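Local coordinates for protein CpuTA1 (Curtobacterium pusillum, PDB 5K3W) that is a pyridoxal-5'-phosphate-binding protein of the class IV aminotransferase family, modelled as an assembly of two chains, at residues A4-T10 / G31-F37; A238-F243 / D295-L300. All coordinates share one frame; numbering follows the deposited sequence.

Contact 1 (A4-T10 / G31-F37)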
loop_
_atom_site.group_PDB
_atom_site.type_symbol
_atom_site.label_atom_id
_atom_site.label_comp_id
_atom_site.label_asym_id
_atom_site.label_seq_id
_atom_site.Cartn_x
_atom_site.Cartn_y
_atom_site.Cartn_z
ATOM N N ALA A 4 1.299 -25.355 4.950
ATOM C CA ALA A 4 0.797 -24.622 3.796
ATOM C C ALA A 4 1.543 -24.994 2.518
ATOM O O ALA A 4 2.712 -25.381 2.537
ATOM C CB ALA A 4 0.914 -23.115 4.037
ATOM N N THR A 5 0.843 -24.874 1.395
ATOM C CA THR A 5 1.411 -25.076 0.073
ATOM C C THR A 5 1.736 -23.716 -0.518
ATOM O O THR A 5 1.004 -22.746 -0.293
ATOM C CB THR A 5 0.440 -25.808 -0.860
ATOM O OG1 THR A 5 0.207 -27.135 -0.388
ATOM C CG2 THR A 5 1.008 -25.883 -2.262
ATOM N N LEU A 6 2.836 -23.650 -1.265
ATOM C CA LEU A 6 3.233 -22.451 -1.983
ATOM C C LEU A 6 3.564 -22.820 -3.424
ATOM O O LEU A 6 4.284 -23.796 -3.671
ATOM C CB LEU A 6 4.454 -21.764 -1.326
ATOM C CG LEU A 6 5.003 -20.560 -2.134
ATOM C CD1 LEU A 6 3.998 -19.411 -2.224
ATOM C CD2 LEU A 6 6.312 -20.065 -1.598
ATOM N N LEU A 7 3.058 -22.029 -4.365
ATOM C CA LEU A 7 3.378 -22.175 -5.777
ATOM C C LEU A 7 3.944 -20.860 -6.278
ATOM O O LEU A 7 3.323 -19.805 -6.103
ATOM C CB LEU A 7 2.147 -22.567 -6.596
ATOM C CG LEU A 7 1.575 -23.965 -6.335
ATOM C CD1 LEU A 7 0.083 -23.947 -6.490
ATOM C CD2 LEU A 7 2.180 -24.994 -7.279
ATOM N N THR A 8 5.135 -20.920 -6.860
ATOM C CA THR A 8 5.683 -19.798 -7.598
ATOM C C THR A 8 5.055 -19.785 -8.977
ATOM O O THR A 8 5.129 -20.784 -9.696
ATOM C CB THR A 8 7.192 -19.929 -7.720
ATOM O OG1 THR A 8 7.758 -20.040 -6.419
ATOM C CG2 THR A 8 7.778 -18.714 -8.424
ATOM N N VAL A 9 4.430 -18.676 -9.349
ATOM C CA VAL A 9 3.870 -18.531 -10.685
ATOM C C VAL A 9 4.945 -17.906 -11.571
ATOM O O VAL A 9 5.277 -16.724 -11.432
ATOM C CB VAL A 9 2.587 -17.694 -10.668
ATOM C CG1 VAL A 9 2.030 -17.558 -12.087
ATOM C CG2 VAL A 9 1.551 -18.331 -9.727
ATOM N N THR A 10 5.517 -18.706 -12.467
ATOM C CA THR A 10 6.584 -18.205 -13.326
ATOM C C THR A 10 6.075 -17.601 -14.628
ATOM O O THR A 10 6.869 -17.039 -15.383
ATOM C CB THR A 10 7.572 -19.318 -13.655
ATOM O OG1 THR A 10 6.877 -20.364 -14.348
ATOM C CG2 THR A 10 8.187 -19.872 -12.382
ATOM N N GLY A 31 3.686 -23.069 -16.078
ATOM C CA GLY A 31 3.684 -21.701 -15.619
ATOM C C GLY A 31 3.779 -21.545 -14.121
ATOM O O GLY A 31 3.700 -20.411 -13.627
ATOM N N PHE A 32 3.957 -22.643 -13.386
ATOM C CA PHE A 32 4.067 -22.591 -11.938
ATOM C C PHE A 32 4.745 -23.868 -11.464
ATOM O O PHE A 32 4.683 -24.905 -12.125
ATOM C CB PHE A 32 2.690 -22.425 -11.276
ATOM C CG PHE A 32 1.719 -23.513 -11.639
ATOM C CD1 PHE A 32 1.770 -24.751 -11.004
ATOM C CD2 PHE A 32 0.786 -23.317 -12.643
ATOM C CE1 PHE A 32 0.888 -25.766 -11.353
ATOM C CE2 PHE A 32 -0.086 -24.322 -13.005
ATOM C CZ PHE A 32 -0.044 -25.547 -12.359
ATOM N N VAL A 33 5.375 -23.783 -10.294
ATOM C CA VAL A 33 6.046 -24.918 -9.669
ATOM C C VAL A 33 5.924 -24.772 -8.159
ATOM O O VAL A 33 5.878 -23.661 -7.626
ATOM C CB VAL A 33 7.537 -25.010 -10.077
ATOM C CG1 VAL A 33 7.677 -25.085 -11.591
ATOM C CG2 VAL A 33 8.292 -23.800 -9.537
ATOM N N LEU A 34 5.876 -25.906 -7.464
ATOM C CA LEU A 34 5.828 -25.878 -6.009
ATOM C C LEU A 34 7.110 -25.276 -5.439
ATOM O O LEU A 34 8.195 -25.410 -6.015
ATOM C CB LEU A 34 5.626 -27.285 -5.460
ATOM C CG LEU A 34 4.261 -27.904 -5.721
ATOM C CD1 LEU A 34 4.327 -29.397 -5.471
ATOM C CD2 LEU A 34 3.198 -27.263 -4.840
ATOM N N ALA A 35 6.968 -24.601 -4.296
ATOM C CA ALA A 35 8.087 -24.058 -3.539
ATOM C C ALA A 35 7.792 -24.182 -2.042
ATOM O O ALA A 35 6.656 -24.421 -1.624
ATOM C CB ALA A 35 8.366 -22.597 -3.932
ATOM N N ASP A 36 8.827 -24.004 -1.226
ATOM C CA ASP A 36 8.712 -24.179 0.221
ATOM C C ASP A 36 8.130 -22.914 0.861
ATOM O O ASP A 36 8.810 -21.885 0.985
ATOM C CB ASP A 36 10.078 -24.544 0.803
ATOM C CG ASP A 36 10.087 -24.601 2.336
ATOM O OD1 ASP A 36 9.002 -24.451 2.959
ATOM O OD2 ASP A 36 11.192 -24.807 2.913
ATOM N N PHE A 37 6.873 -23.009 1.296
ATOM C CA PHE A 37 6.195 -21.908 1.965
ATOM C C PHE A 37 6.966 -21.388 3.173
ATOM O O PHE A 37 6.768 -20.233 3.564
ATOM C CB PHE A 37 4.804 -22.392 2.374
ATOM C CG PHE A 37 4.024 -21.420 3.209
ATOM C CD1 PHE A 37 3.157 -20.512 2.618
ATOM C CD2 PHE A 37 4.119 -21.445 4.584
ATOM C CE1 PHE A 37 2.405 -19.629 3.392
ATOM C CE2 PHE A 37 3.386 -20.558 5.362
ATOM C CZ PHE A 37 2.526 -19.650 4.765
HETATM O O HOH W 1 4.435 -26.074 -1.039
#

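Contact 2 (A238-F243 / D295-L300)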
loop_
_atom_site.group_PDB
_atom_site.type_symbol
_atom_site.label_atom_id
_atom_site.label_comp_id
_atom_site.label_asym_id
_atom_site.label_seq_id
_atom_site.Cartn_x
_atom_site.Cartn_y
_atom_site.Cartn_z
ATOM N N ALA A 238 -22.935 -13.297 -4.015
ATOM C CA ALA A 238 -23.592 -14.513 -3.549
ATOM C C ALA A 238 -24.628 -14.212 -2.475
ATOM O O ALA A 238 -25.603 -14.959 -2.333
ATOM C CB ALA A 238 -22.571 -15.519 -3.030
ATOM N N VAL A 239 -24.443 -13.125 -1.718
ATOM C CA VAL A 239 -25.433 -12.764 -0.711
ATOM C C VAL A 239 -26.705 -12.267 -1.371
ATOM O O VAL A 239 -27.811 -12.552 -0.904
ATOM C CB VAL A 239 -24.881 -11.714 0.265
ATOM C CG1 VAL A 239 -26.039 -11.132 1.089
ATOM C CG2 VAL A 239 -23.828 -12.331 1.161
ATOM N N PHE A 240 -26.576 -11.489 -2.445
ATOM C CA PHE A 240 -27.768 -11.108 -3.188
ATOM C C PHE A 240 -28.499 -12.339 -3.711
ATOM O O PHE A 240 -29.735 -12.403 -3.677
ATOM C CB PHE A 240 -27.400 -10.157 -4.325
ATOM C CG PHE A 240 -27.357 -8.711 -3.902
ATOM C CD1 PHE A 240 -27.343 -8.378 -2.558
ATOM C CD2 PHE A 240 -27.362 -7.691 -4.838
ATOM C CE1 PHE A 240 -27.309 -7.055 -2.158
ATOM C CE2 PHE A 240 -27.335 -6.366 -4.441
ATOM C CZ PHE A 240 -27.305 -6.052 -3.097
ATOM N N ASP A 241 -27.755 -13.341 -4.182
ATOM C CA ASP A 241 -28.413 -14.545 -4.673
ATOM C C ASP A 241 -29.247 -15.182 -3.572
ATOM O O ASP A 241 -30.395 -15.587 -3.802
ATOM C CB ASP A 241 -27.384 -15.530 -5.224
ATOM C CG ASP A 241 -26.831 -15.092 -6.565
ATOM O OD1 ASP A 241 -25.818 -15.674 -7.029
ATOM O OD2 ASP A 241 -27.416 -14.153 -7.156
ATOM N N PHE A 242 -28.693 -15.256 -2.361
ATOM C CA PHE A 242 -29.431 -15.846 -1.251
ATOM C C PHE A 242 -30.743 -15.111 -1.023
ATOM O O PHE A 242 -31.813 -15.731 -0.965
ATOM C CB PHE A 242 -28.564 -15.837 0.008
ATOM C CG PHE A 242 -29.312 -16.150 1.272
ATOM C CD1 PHE A 242 -29.390 -17.447 1.745
ATOM C CD2 PHE A 242 -29.928 -15.144 1.996
ATOM C CE1 PHE A 242 -30.069 -17.737 2.911
ATOM C CE2 PHE A 242 -30.611 -15.429 3.163
ATOM C CZ PHE A 242 -30.684 -16.728 3.618
ATOM N N PHE A 243 -30.685 -13.777 -0.922
ATOM C CA PHE A 243 -31.874 -13.008 -0.557
ATOM C C PHE A 243 -32.919 -13.000 -1.674
ATOM O O PHE A 243 -34.120 -13.070 -1.400
ATOM C CB PHE A 243 -31.483 -11.583 -0.162
ATOM C CG PHE A 243 -30.995 -11.462 1.261
ATOM C CD1 PHE A 243 -31.867 -11.646 2.325
ATOM C CD2 PHE A 243 -29.673 -11.152 1.535
ATOM C CE1 PHE A 243 -31.433 -11.532 3.634
ATOM C CE2 PHE A 243 -29.221 -11.041 2.846
ATOM C CZ PHE A 243 -30.104 -11.230 3.900
ATOM N N ASP A 295 -28.567 -19.112 8.344
ATOM C CA ASP A 295 -28.953 -19.615 7.032
ATOM C C ASP A 295 -28.113 -18.976 5.934
ATOM O O ASP A 295 -27.738 -19.641 4.960
ATOM C CB ASP A 295 -30.440 -19.357 6.777
ATOM C CG ASP A 295 -31.350 -20.201 7.662
ATOM O OD1 ASP A 295 -30.827 -21.049 8.424
ATOM O OD2 ASP A 295 -32.592 -20.033 7.574
ATOM N N LEU A 296 -27.834 -17.680 6.057
ATOM C CA LEU A 296 -26.997 -17.010 5.072
ATOM C C LEU A 296 -25.625 -17.667 4.996
ATOM O O LEU A 296 -25.134 -18.012 3.912
ATOM C CB LEU A 296 -26.874 -15.532 5.439
ATOM C CG LEU A 296 -26.054 -14.669 4.497
ATOM C CD1 LEU A 296 -26.665 -14.660 3.102
ATOM C CD2 LEU A 296 -25.977 -13.276 5.073
ATOM N N ASN A 297 -25.002 -17.872 6.154
ATOM C CA ASN A 297 -23.679 -18.472 6.172
ATOM C C ASN A 297 -23.710 -19.909 5.659
ATOM O O ASN A 297 -22.797 -20.336 4.939
ATOM C CB ASN A 297 -23.109 -18.376 7.578
ATOM C CG ASN A 297 -22.506 -17.012 7.843
ATOM O OD1 ASN A 297 -21.908 -16.423 6.946
ATOM N ND2 ASN A 297 -22.681 -16.489 9.051
ATOM N N ALA A 298 -24.760 -20.662 5.996
ATOM C CA ALA A 298 -24.890 -22.013 5.467
ATOM C C ALA A 298 -25.042 -21.991 3.950
ATOM O O ALA A 298 -24.425 -22.801 3.243
ATOM C CB ALA A 298 -26.064 -22.729 6.136
ATOM N N TYR A 299 -25.837 -21.059 3.420
ATOM C CA TYR A 299 -25.884 -20.894 1.970
ATOM C C TYR A 299 -24.515 -20.532 1.423
ATOM O O TYR A 299 -24.047 -21.124 0.447
ATOM C CB TYR A 299 -26.899 -19.826 1.574
ATOM C CG TYR A 299 -26.887 -19.530 0.084
ATOM C CD1 TYR A 299 -27.690 -20.246 -0.794
ATOM C CD2 TYR A 299 -26.072 -18.536 -0.447
ATOM C CE1 TYR A 299 -27.679 -19.985 -2.151
ATOM C CE2 TYR A 299 -26.052 -18.273 -1.802
ATOM C CZ TYR A 299 -26.859 -18.995 -2.653
ATOM O OH TYR A 299 -26.851 -18.731 -4.016
ATOM N N LEU A 300 -23.865 -19.535 2.028
ATOM C CA LEU A 300 -22.575 -19.086 1.520
ATOM C C LEU A 300 -21.543 -20.210 1.547
ATOM O O LEU A 300 -20.715 -20.322 0.634
ATOM C CB LEU A 300 -22.081 -17.882 2.329
ATOM C CG LEU A 300 -22.866 -16.580 2.191
ATOM C CD1 LEU A 300 -22.410 -15.584 3.251
ATOM C CD2 LEU A 300 -22.683 -16.005 0.800
HETATM O O HOH W 2 -24.597 -17.902 -5.425
#

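Contact 1 (A4-T10 / G31-F37)
Leu7 and Leu34 form a non-hydrogen-bonded pair where strand 32-35, the outermost strand of a six-stranded antiparallel sheet within this chain, runs antiparallel to strand 5-9. Val9 and Phe32 occupy the same face, and this is the tight side. Leu7 CD2 meets Leu34 CD2 at 3.5 Å as the two side chains cross, and sits 3.8 Å from Phe32 CD1, whose side chain runs alongside in the same direction. With CG placed between its backbone N and carbonyl carbon (chi1 57°), Phe32 brings its ring next to that methyl. Helix 90-108 packs over this face, Glu95 and Ala96 touching Phe32 and Asp103 touching Leu34.

On the other face Leu6 is buried, and Val33 is the loose, solvent-exposed spot: its CG2 comes no nearer to Thr8 CB than 4.4 Å. The backbones there still exchange two hydrogen bonds, Thr8 N to Val33 O (2.9 Å) and Val33 N to Thr8 O. Further along, Ala35 N still bonds to Leu6 O, while a water spans the widening gap, accepting from Leu6 N and donating to Ala35 O. Beyond it Phe37, which also packs on Thr45 of the second subunit, closes the contact: Ala4 CB sits 3.5 Å from the centroid of the Phe37 ring, only 6° off the ring normal.

Contact 2 (A238-F243 / D295-L300)
Phe242 and Tyr299 both hold CG anti to the backbone N (chi1 168° for Phe242), which sends the two side chains past each other in opposite directions across the helix interface. The rings make an offset edge-to-face pair, Phe242 presenting its edge to the face of Tyr299 with the planes at 63°. Two closer touches accompany it: Phe242 CD1 lies 3.4 Å from Tyr299 CB, and Phe242 CB makes a CH-pi contact over the Tyr299 ring, 4.0 Å from its centroid.

Leu296, likewise extended from its backbone N, carries CD1 over a face of the Phe242 ring in a CH-pi contact, 3.5 Å from Phe242 CD2. The same methyl reaches Val239 CG1 at 4.1 Å and lies near Phe243.

These residues join helix 234-245 to helix 290-307 in the C-terminal part of the class IV aminotransferase fold, the segment axes 10.0 Å apart and inclined at 119°. Both helices lie against the same five-stranded mixed sheet, the first through Phe240 and Phe243 on strand 220-224, the second through Leu296 and Leu300 on strand 274-278. Toward Ala238, Leu300 CD2 touches both Ala238 CB and Val239 CG2, 3.9 Å from each.

No direct hydrogen bond crosses the interface. At its exposed margin a water bridges the polar groups, donating to Asp241 OD1 and lying 2.8 Å from Tyr299 OH. At the other end Asp295 turns its carboxylate to a salt bridge with Arg246.

In the fold
Contact 1 closes before contact 2 opens along the chain, and the two stand in different parts of the fold, their centres 33 Å apart and their nearest atoms about 22 Å apart. Contact 1 adds the N-terminal strands to the six-stranded antiparallel sheet, with 32-35 outermost within this chain, and also touches the second subunit; contact 2 ties helix 290-307, near the C-terminus, to helix 234-245 on the separate five-stranded mixed sheet, within one chain. They share no strand or helix, and so are separate packing sites. Pyridoxal-5'-phosphate lies about 8 Å from the Val239 side chain of contact 2, while a bound 3-aminobenzoic acid is about 8 Å from that of Ala4.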